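Local coordinates for naphthalene dioxygenase large subunit (Rhodococcus sp., PDB 2B1X), which is the large subunit of a Rieske-type non-haem iron dioxygenase, carrying a [2Fe-2S] cluster and a separate mononuclear iron (III) ion, at residues V36-I41 with L434-E438; G296-P300 with F427-W431; M337-L341 with S354-Y358; T291-H295 with N306-G310. All coordinates share one frame; numbering follows the deposited sequence.

Contact 1 (V36-I41 with L434-E438)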
# COMPACT_ATOMS: atom_id res chain seq x y z
N VAL A 36 22.40 1.34 -5.18
CA VAL A 36 23.83 1.09 -5.38
C VAL A 36 24.27 -0.16 -4.60
O VAL A 36 24.94 -1.06 -5.15
CB VAL A 36 24.66 2.34 -5.00
CG1 VAL A 36 26.15 2.01 -4.99
CG2 VAL A 36 24.36 3.45 -6.00
N GLU A 37 23.82 -0.25 -3.36
CA GLU A 37 24.11 -1.39 -2.48
C GLU A 37 23.64 -2.74 -3.06
O GLU A 37 24.31 -3.77 -2.93
CB GLU A 37 23.44 -1.14 -1.15
CG GLU A 37 23.64 -2.18 -0.06
CD GLU A 37 22.72 -1.87 1.12
OE1 GLU A 37 21.47 -2.09 1.00
OE2 GLU A 37 23.24 -1.36 2.16
N ARG A 38 22.50 -2.73 -3.72
CA ARG A 38 21.98 -3.95 -4.34
C ARG A 38 23.01 -4.53 -5.29
O ARG A 38 23.23 -5.73 -5.30
CB ARG A 38 20.67 -3.63 -5.11
CG ARG A 38 20.10 -4.79 -5.90
CD ARG A 38 18.89 -4.41 -6.80
NE ARG A 38 17.66 -4.14 -6.03
CZ ARG A 38 17.12 -2.92 -5.85
NH1 ARG A 38 17.68 -1.84 -6.36
NH2 ARG A 38 15.98 -2.80 -5.15
N GLU A 39 23.62 -3.69 -6.12
CA GLU A 39 24.66 -4.19 -7.01
C GLU A 39 26.00 -4.41 -6.28
O GLU A 39 26.64 -5.48 -6.40
CB GLU A 39 24.85 -3.20 -8.15
CG GLU A 39 25.89 -3.62 -9.18
CD GLU A 39 26.27 -2.49 -10.12
OE1 GLU A 39 25.43 -2.14 -10.98
OE2 GLU A 39 27.40 -1.94 -9.97
N ARG A 40 26.44 -3.40 -5.53
CA ARG A 40 27.80 -3.38 -5.05
C ARG A 40 28.02 -4.27 -3.85
O ARG A 40 29.12 -4.82 -3.70
CB ARG A 40 28.29 -1.96 -4.79
CG ARG A 40 28.37 -1.22 -6.09
CD ARG A 40 29.42 -0.20 -6.20
NE ARG A 40 29.39 0.39 -7.54
CZ ARG A 40 30.04 1.49 -7.90
NH1 ARG A 40 30.80 2.15 -7.01
NH2 ARG A 40 29.94 1.91 -9.16
N ILE A 41 26.98 -4.46 -3.02
CA ILE A 41 27.08 -5.47 -1.96
C ILE A 41 26.47 -6.81 -2.39
O ILE A 41 27.18 -7.78 -2.46
CB ILE A 41 26.47 -4.99 -0.60
CG1 ILE A 41 27.54 -4.23 0.21
CG2 ILE A 41 26.03 -6.14 0.23
CD1 ILE A 41 27.77 -2.84 -0.23
N LEU A 434 33.12 -1.60 -0.44
CA LEU A 434 32.40 -2.28 -1.51
C LEU A 434 31.52 -1.31 -2.30
O LEU A 434 31.43 -1.42 -3.51
CB LEU A 434 31.57 -3.46 -0.98
CG LEU A 434 32.32 -4.72 -0.53
CD1 LEU A 434 31.33 -5.73 0.01
CD2 LEU A 434 33.12 -5.35 -1.70
N MET A 435 30.89 -0.37 -1.59
CA MET A 435 30.07 0.69 -2.17
C MET A 435 30.87 1.57 -3.15
O MET A 435 30.34 2.03 -4.17
CB MET A 435 29.47 1.56 -1.07
CG MET A 435 28.31 0.95 -0.29
SD MET A 435 26.75 0.56 -1.19
CE MET A 435 26.03 2.24 -1.31
N LEU A 436 32.14 1.80 -2.82
CA LEU A 436 33.01 2.64 -3.64
C LEU A 436 33.78 1.89 -4.72
O LEU A 436 34.41 2.52 -5.57
CB LEU A 436 34.00 3.42 -2.76
CG LEU A 436 33.48 4.65 -2.04
CD1 LEU A 436 34.44 5.09 -0.90
CD2 LEU A 436 33.24 5.80 -3.03
N ALA A 437 33.75 0.56 -4.70
CA ALA A 437 34.49 -0.22 -5.68
C ALA A 437 33.89 -0.05 -7.09
O ALA A 437 32.76 -0.47 -7.35
CB ALA A 437 34.53 -1.70 -5.26
N GLU A 438 34.64 0.61 -7.98
CA GLU A 438 34.19 0.79 -9.37
C GLU A 438 34.40 -0.50 -10.17
O GLU A 438 33.59 -0.83 -11.04
CB GLU A 438 34.90 1.97 -10.05
CG GLU A 438 34.54 3.34 -9.47
CD GLU A 438 33.06 3.69 -9.60
OE1 GLU A 438 32.54 3.75 -10.74
OE2 GLU A 438 32.40 3.93 -8.56
O HOH W 1 31.58 -3.84 -4.87
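Arg40 reaches from helix 31-40 to the C-terminal end of helix 422-436, and its guanidinium does most of the polar work. NH1 gives two hydrogen bonds: one to Met435 O at 2.9 Å, the other to Glu438 OE2, also 2.9 Å away. The second is part of a salt bridge, to which NH2 adds a weak bond with the same OE2. Carboxylate and guanidinium are steeply turned, planes 71° apart: OE2 lies in the guanidinium plane, while NH1 meets it from above the plane of the carboxylate. Ala437 O sits over one guanidinium face, 3.3 Å from NH1, but at an angle too poor for a bond. A bend at chi2 (-148°) followed by a straight chi3 carries the arginine past the last helical turn, so that CD also lies beside Met435 O.

Beside these polar bonds the contact is apolar. Met435, whose CB sets off away from helix 31-40, folds back through bends at chi2 and chi3; its CE meets Val36 CG1 at 3.7 Å, and its SD rests on Glu37 CA at 3.5 Å and touches Ile41 CD1. One water donates to both Arg40 O and Leu434 O, linking the two backbones.

Farther out, Arg7 makes a second salt bridge to Glu438 OE2, and the Glu37 carboxylate is held by Trp203, Lys204 and Trp431. Two arginines converging on OE2 would probably stabilise the ionised carboxylate, while NH1 satisfies a carbonyl at the end of the helix, joining helix 31-40 to the end of helix 422-436 through charge as well as apolar burial.

Contact 2 (G296-P300 with F427-W431)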
# COMPACT_ATOMS: atom_id res chain seq x y z
N GLY A 296 27.21 -12.63 16.41
CA GLY A 296 28.07 -12.21 15.32
C GLY A 296 27.32 -12.03 14.02
O GLY A 296 26.15 -12.40 13.87
N THR A 297 28.02 -11.45 13.06
CA THR A 297 27.44 -11.32 11.74
C THR A 297 28.48 -11.78 10.74
O THR A 297 29.66 -11.40 10.83
CB THR A 297 27.05 -9.86 11.48
OG1 THR A 297 25.90 -9.56 12.28
CG2 THR A 297 26.60 -9.65 10.03
N VAL A 298 28.03 -12.65 9.84
CA VAL A 298 28.77 -12.96 8.63
C VAL A 298 28.37 -11.95 7.53
O VAL A 298 27.25 -11.97 7.01
CB VAL A 298 28.49 -14.40 8.15
CG1 VAL A 298 29.36 -14.75 6.96
CG2 VAL A 298 28.73 -15.39 9.31
N PHE A 299 29.28 -11.06 7.18
CA PHE A 299 28.95 -10.03 6.19
C PHE A 299 28.42 -10.66 4.91
O PHE A 299 28.97 -11.66 4.45
CB PHE A 299 30.18 -9.21 5.86
CG PHE A 299 29.88 -8.00 5.07
CD1 PHE A 299 29.68 -6.77 5.70
CD2 PHE A 299 29.81 -8.08 3.68
CE1 PHE A 299 29.40 -5.62 4.95
CE2 PHE A 299 29.50 -6.92 2.90
CZ PHE A 299 29.30 -5.71 3.54
N PRO A 300 27.38 -10.08 4.30
CA PRO A 300 26.67 -8.90 4.82
C PRO A 300 25.58 -9.14 5.88
O PRO A 300 25.55 -8.36 6.85
CB PRO A 300 26.04 -8.27 3.57
CG PRO A 300 25.89 -9.46 2.58
CD PRO A 300 26.88 -10.51 2.97
N PHE A 427 32.60 -3.60 10.05
CA PHE A 427 31.52 -4.03 9.17
C PHE A 427 31.23 -2.89 8.18
O PHE A 427 31.15 -3.11 6.97
CB PHE A 427 30.30 -4.39 10.03
CG PHE A 427 29.06 -4.71 9.23
CD1 PHE A 427 28.69 -6.02 9.01
CD2 PHE A 427 28.23 -3.68 8.77
CE1 PHE A 427 27.53 -6.34 8.30
CE2 PHE A 427 27.06 -3.99 8.04
CZ PHE A 427 26.71 -5.34 7.84
N LEU A 428 31.09 -1.68 8.71
CA LEU A 428 30.72 -0.53 7.88
C LEU A 428 31.86 -0.08 6.99
O LEU A 428 31.63 0.44 5.91
CB LEU A 428 30.22 0.63 8.75
CG LEU A 428 28.84 0.36 9.34
CD1 LEU A 428 28.46 1.46 10.31
CD2 LEU A 428 27.77 0.17 8.24
N GLU A 429 33.09 -0.26 7.46
CA GLU A 429 34.26 0.02 6.63
C GLU A 429 34.26 -0.84 5.39
O GLU A 429 34.49 -0.33 4.26
CB GLU A 429 35.59 -0.18 7.41
CG GLU A 429 36.83 0.05 6.55
CD GLU A 429 38.15 -0.05 7.30
OE1 GLU A 429 38.40 -1.05 8.00
OE2 GLU A 429 38.97 0.88 7.15
N TYR A 430 34.05 -2.15 5.57
CA TYR A 430 33.98 -3.06 4.43
C TYR A 430 32.80 -2.72 3.52
O TYR A 430 32.93 -2.72 2.32
CB TYR A 430 33.94 -4.53 4.87
CG TYR A 430 34.07 -5.54 3.73
CD1 TYR A 430 35.16 -5.52 2.84
CD2 TYR A 430 33.07 -6.52 3.53
CE1 TYR A 430 35.26 -6.46 1.79
CE2 TYR A 430 33.18 -7.46 2.51
CZ TYR A 430 34.26 -7.40 1.63
OH TYR A 430 34.34 -8.34 0.64
N TRP A 431 31.65 -2.39 4.12
CA TRP A 431 30.45 -2.03 3.35
C TRP A 431 30.82 -0.80 2.48
O TRP A 431 30.54 -0.79 1.30
CB TRP A 431 29.29 -1.73 4.34
CG TRP A 431 28.01 -1.26 3.70
CD1 TRP A 431 27.00 -2.03 3.29
CD2 TRP A 431 27.65 0.09 3.40
NE1 TRP A 431 25.99 -1.27 2.75
CE2 TRP A 431 26.36 0.05 2.80
CE3 TRP A 431 28.28 1.33 3.58
CZ2 TRP A 431 25.70 1.21 2.35
CZ3 TRP A 431 27.62 2.48 3.14
CH2 TRP A 431 26.33 2.41 2.54
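Phe299 swings its ring toward helix 422-436 because CG stands anti to the backbone N (chi1 -169°), and Phe427 and Tyr430 adopt the same trans arrangement on the helix, bringing three rings into one aromatic cluster. The edge of Tyr430 is directed at the face of Phe299 in a T-shaped pair, centroids 4.9 Å apart and planes at 71°; Tyr430 CD2 lies over the ring centre. Phe299 meets Phe427 differently: the planes are oblique at 56°, and Phe299 CD1 comes over the rim of the Phe427 face, 3.4 Å from CE1. The Phe299 ring also touches the start of Trp431, with CE1 3.9 Å from Trp431 CB.

A cis peptide bond precedes Pro300, whose CB covers the Phe299 face opposite Tyr430. Its carbonyl O lies at the edge of the Phe427 ring, 3.2 Å from CE1. This buried oxygen has no hydrogen-bond partner in the model; the C-H edge of the ring is what it faces here. Thr297 CG2 adds a methyl contact to Phe427 CE1.

The cluster thus joins the end of strand 293-298 to helix 422-436, with helix 204-212 packed against Thr297 and Phe427, and helix 166-170 supplying Tyr169 against Pro300 and Tyr430.

Contact 3 (M337-L341 with S354-Y358)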
# COMPACT_ATOMS: atom_id res chain seq x y z
N MET A 337 14.42 -13.69 8.30
CA MET A 337 14.26 -15.17 8.27
C MET A 337 15.03 -15.72 9.45
O MET A 337 16.26 -15.74 9.41
CB MET A 337 14.76 -15.77 6.95
CG MET A 337 14.22 -14.95 5.72
SD MET A 337 14.29 -15.89 4.19
CE MET A 337 13.82 -14.60 2.98
N SER A 338 14.32 -16.20 10.48
CA SER A 338 14.97 -16.64 11.71
C SER A 338 14.89 -18.17 11.87
O SER A 338 13.80 -18.74 11.95
CB SER A 338 14.35 -15.97 12.93
OG SER A 338 15.03 -16.40 14.09
N PHE A 339 16.05 -18.80 11.86
CA PHE A 339 16.16 -20.26 11.91
C PHE A 339 16.55 -20.69 13.31
O PHE A 339 17.39 -20.05 13.95
CB PHE A 339 17.26 -20.73 10.95
CG PHE A 339 17.05 -20.36 9.49
CD1 PHE A 339 17.37 -19.08 9.00
CD2 PHE A 339 16.59 -21.33 8.58
CE1 PHE A 339 17.20 -18.76 7.63
CE2 PHE A 339 16.44 -21.05 7.23
CZ PHE A 339 16.73 -19.75 6.73
N PHE A 340 15.95 -21.76 13.80
CA PHE A 340 16.40 -22.41 15.04
C PHE A 340 17.14 -23.68 14.67
O PHE A 340 16.64 -24.48 13.87
CB PHE A 340 15.21 -22.71 15.97
CG PHE A 340 15.55 -23.65 17.11
CD1 PHE A 340 16.26 -23.18 18.22
CD2 PHE A 340 15.20 -24.98 17.06
CE1 PHE A 340 16.60 -24.02 19.28
CE2 PHE A 340 15.54 -25.87 18.13
CZ PHE A 340 16.24 -25.37 19.24
N LEU A 341 18.33 -23.89 15.26
CA LEU A 341 19.12 -25.08 14.96
C LEU A 341 19.51 -25.80 16.23
O LEU A 341 19.65 -25.18 17.28
CB LEU A 341 20.39 -24.72 14.18
CG LEU A 341 20.21 -24.13 12.76
CD1 LEU A 341 20.00 -22.68 12.84
CD2 LEU A 341 21.44 -24.44 11.90
N SER A 354 15.56 -26.34 24.34
CA SER A 354 16.35 -25.33 23.63
C SER A 354 15.46 -24.49 22.69
O SER A 354 15.62 -23.29 22.56
CB SER A 354 17.47 -26.04 22.85
OG SER A 354 18.20 -25.13 22.04
N TYR A 355 14.51 -25.17 22.06
CA TYR A 355 13.47 -24.57 21.23
C TYR A 355 12.62 -23.57 21.99
O TYR A 355 12.38 -22.46 21.49
CB TYR A 355 12.58 -25.70 20.67
CG TYR A 355 11.18 -25.30 20.21
CD1 TYR A 355 11.00 -24.33 19.20
CD2 TYR A 355 10.06 -25.91 20.74
CE1 TYR A 355 9.69 -24.00 18.77
CE2 TYR A 355 8.77 -25.59 20.32
CZ TYR A 355 8.61 -24.62 19.33
OH TYR A 355 7.34 -24.31 18.89
N LYS A 356 12.15 -23.93 23.18
CA LYS A 356 11.37 -23.01 24.00
C LYS A 356 12.23 -21.80 24.49
O LYS A 356 11.76 -20.66 24.53
CB LYS A 356 10.67 -23.72 25.16
CG LYS A 356 9.71 -24.88 24.77
CD LYS A 356 8.55 -24.39 23.87
CE LYS A 356 7.46 -25.43 23.63
NZ LYS A 356 6.83 -25.98 24.92
N SER A 357 13.49 -22.05 24.84
CA SER A 357 14.37 -20.96 25.24
C SER A 357 14.56 -19.94 24.12
O SER A 357 14.48 -18.72 24.35
CB SER A 357 15.70 -21.50 25.72
OG SER A 357 15.50 -22.04 27.00
N TYR A 358 14.82 -20.43 22.91
CA TYR A 358 14.85 -19.59 21.71
C TYR A 358 13.52 -18.84 21.47
O TYR A 358 13.51 -17.63 21.16
CB TYR A 358 15.13 -20.47 20.48
CG TYR A 358 14.69 -19.84 19.15
CD1 TYR A 358 15.43 -18.78 18.58
CD2 TYR A 358 13.56 -20.29 18.48
CE1 TYR A 358 15.04 -18.19 17.40
CE2 TYR A 358 13.15 -19.67 17.24
CZ TYR A 358 13.92 -18.65 16.72
OH TYR A 358 13.56 -18.06 15.51
O HOH W 2 12.63 -19.91 13.84
O HOH W 3 19.98 -25.19 20.01
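Helix 348-361 packs on strand 333-343 of the large antiparallel sheet in the catalytic domain, whose family belongs to the Bet v 1-like clan. The short segments run nearly antiparallel, at 152°, with their axes 9.3 Å apart at closest approach. Phe340 is the main apolar side chain from the strand. With CG anti to the backbone N (chi1 167°), its ring reaches the helix backbone, where Tyr355 CA makes a CH-pi contact over one face, 3.9 Å from the ring centroid. Ser354 OG comes to the edge of that ring, 3.4 Å from CE1. One helical turn on from Ser354, Tyr358 and Phe340 slide past each other in opposite directions; their rings are oblique at 31°, and Phe340 CB lies over the Tyr358 face, 4.1 Å from its centroid.

The apolar middle is bordered by polar links. Water bridges Leu341 O and Ser354 OG, the latter also hydrogen-bonded to Ala319 O on the adjoining strand. The small subunit continues the packing: its Met64 touches Phe340 and Tyr358, and its Asp68 takes a hydrogen bond with Tyr355 OH, so this layer also belongs to the interface between subunits.

A second water donates to Ser338 O and also hydrogen-bonds to Tyr358 OH. That hydroxyl lies 2.6 Å from Ser338 OG in a direct hydrogen bond, with the serine oxygen near the plane of the tyrosine ring.

Contact 4 (T291-H295 with N306-G310)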
# COMPACT_ATOMS: atom_id res chain seq x y z
N THR A 291 31.71 -20.13 27.74
CA THR A 291 30.77 -19.26 27.00
C THR A 291 29.36 -19.28 27.57
O THR A 291 28.85 -20.34 27.97
CB THR A 291 30.74 -19.72 25.54
OG1 THR A 291 31.99 -19.37 24.92
CG2 THR A 291 29.67 -18.94 24.72
N ALA A 292 28.74 -18.09 27.61
CA ALA A 292 27.30 -17.93 27.83
C ALA A 292 26.57 -17.33 26.60
O ALA A 292 25.41 -17.69 26.30
CB ALA A 292 27.06 -17.05 29.05
N PHE A 293 27.23 -16.40 25.92
CA PHE A 293 26.67 -15.77 24.71
C PHE A 293 27.69 -15.63 23.62
O PHE A 293 28.84 -15.22 23.87
CB PHE A 293 26.14 -14.36 25.00
CG PHE A 293 25.20 -14.30 26.15
CD1 PHE A 293 25.64 -13.81 27.37
CD2 PHE A 293 23.88 -14.72 26.01
CE1 PHE A 293 24.77 -13.74 28.45
CE2 PHE A 293 23.02 -14.68 27.10
CZ PHE A 293 23.47 -14.19 28.32
N ILE A 294 27.28 -15.97 22.40
CA ILE A 294 28.04 -15.63 21.21
C ILE A 294 27.07 -14.94 20.29
O ILE A 294 25.99 -15.45 20.02
CB ILE A 294 28.57 -16.88 20.50
CG1 ILE A 294 29.53 -17.67 21.38
CG2 ILE A 294 29.28 -16.51 19.20
CD1 ILE A 294 29.71 -19.15 20.89
N HIS A 295 27.49 -13.80 19.76
CA HIS A 295 26.70 -13.07 18.77
C HIS A 295 27.65 -12.57 17.67
O HIS A 295 28.76 -12.16 17.96
CB HIS A 295 26.00 -11.89 19.45
CG HIS A 295 26.95 -10.93 20.11
ND1 HIS A 295 27.43 -9.80 19.48
CD2 HIS A 295 27.55 -10.96 21.33
CE1 HIS A 295 28.26 -9.16 20.30
NE2 HIS A 295 28.33 -9.83 21.43
N ASN A 306 24.07 -17.50 19.75
CA ASN A 306 24.16 -18.75 20.48
C ASN A 306 24.14 -18.34 21.93
O ASN A 306 25.16 -17.89 22.48
CB ASN A 306 25.45 -19.52 20.12
CG ASN A 306 25.43 -21.02 20.53
OD1 ASN A 306 26.35 -21.74 20.22
ND2 ASN A 306 24.39 -21.46 21.24
N PHE A 307 22.96 -18.45 22.53
CA PHE A 307 22.69 -17.81 23.83
C PHE A 307 22.18 -18.82 24.85
O PHE A 307 21.51 -19.79 24.50
CB PHE A 307 21.64 -16.71 23.71
CG PHE A 307 21.97 -15.60 22.74
CD1 PHE A 307 20.94 -14.95 22.08
CD2 PHE A 307 23.28 -15.17 22.51
CE1 PHE A 307 21.21 -13.87 21.17
CE2 PHE A 307 23.55 -14.12 21.60
CZ PHE A 307 22.50 -13.47 20.94
N LEU A 308 22.44 -18.53 26.11
CA LEU A 308 21.98 -19.38 27.23
C LEU A 308 20.88 -18.59 27.92
O LEU A 308 21.16 -17.51 28.45
CB LEU A 308 23.15 -19.58 28.18
CG LEU A 308 23.51 -20.83 28.99
CD1 LEU A 308 24.10 -20.40 30.32
CD2 LEU A 308 22.36 -21.82 29.18
N MET A 309 19.64 -19.07 27.89
CA MET A 309 18.49 -18.25 28.34
C MET A 309 17.32 -19.10 28.80
O MET A 309 17.11 -20.22 28.30
CB MET A 309 18.00 -17.31 27.22
CG MET A 309 17.66 -15.86 27.69
SD MET A 309 18.57 -14.60 26.76
CE MET A 309 18.65 -15.34 25.24
N GLY A 310 16.59 -18.59 29.81
CA GLY A 310 15.35 -19.19 30.28
C GLY A 310 14.22 -19.13 29.25
O GLY A 310 14.16 -18.21 28.42
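Asn306 N gives a nearly straight hydrogen bond to Ile294 O, 2.8 Å long with an N-H...O angle of 174°, and it arrives in the carbonyl plane. Ile294 N returns a bond to Asn306 O at 2.9 Å, tilted 26° from that carbonyl's plane. The two define a hydrogen-bonded pair in the antiparallel beta hairpin of strands 293-298 and 302-309. Next to it, Phe293 and Phe307 form the non-hydrogen-bonded pair, and Phe293 CA makes a CA-H...O contact with Asn306 O.

At the start of the hairpin strand Ala292 and Phe293 both face Ile254 of strand 250-254, a classic beta bulge; Leu308 N gives Ala292 O a weak bond, 3.1 Å long and bent. The side chains divide between the two sheet faces. Ile294 and Asn306 share one, where Asn306 ND2 bonds to Phe320 O and OD1 to Arg183. Phe293 and Phe307 share the other, the side from which Phe307 comes within about 7 Å of the iron (III) ion. Their rings, planes at 65°, meet obliquely, with Phe293 CD2 3.6 Å from Phe307 CD2. Farther along, the Phe307 ring swings over toward the partner strand, placing CE2 3.2 Å from Ile294 O and its edge against His295 CB.

Contacts 2, 3 and 4 are buried and serve the same large sheet, whereas contact 1 is only partly buried and joins the chain's two terminal regions, about 34 Å from contact 4 between centres. Chemistry follows place: a salt bridge beside apolar side chains marks contact 1, aromatic packing fills contact 2, contact 3 mixes ring packing with hydroxyls and water, and contact 4 rests on backbone bonds. Contacts 1 and 2 share helix 422-436 and touch through Glu37 OE2 and Trp431 NE1, a probable hydrogen bond of 2.8 Å. Contacts 2 and 4 divide strand 293-298 between them, while Ser357 OG probably bonds Met309 O, joining contact 3 to contact 4.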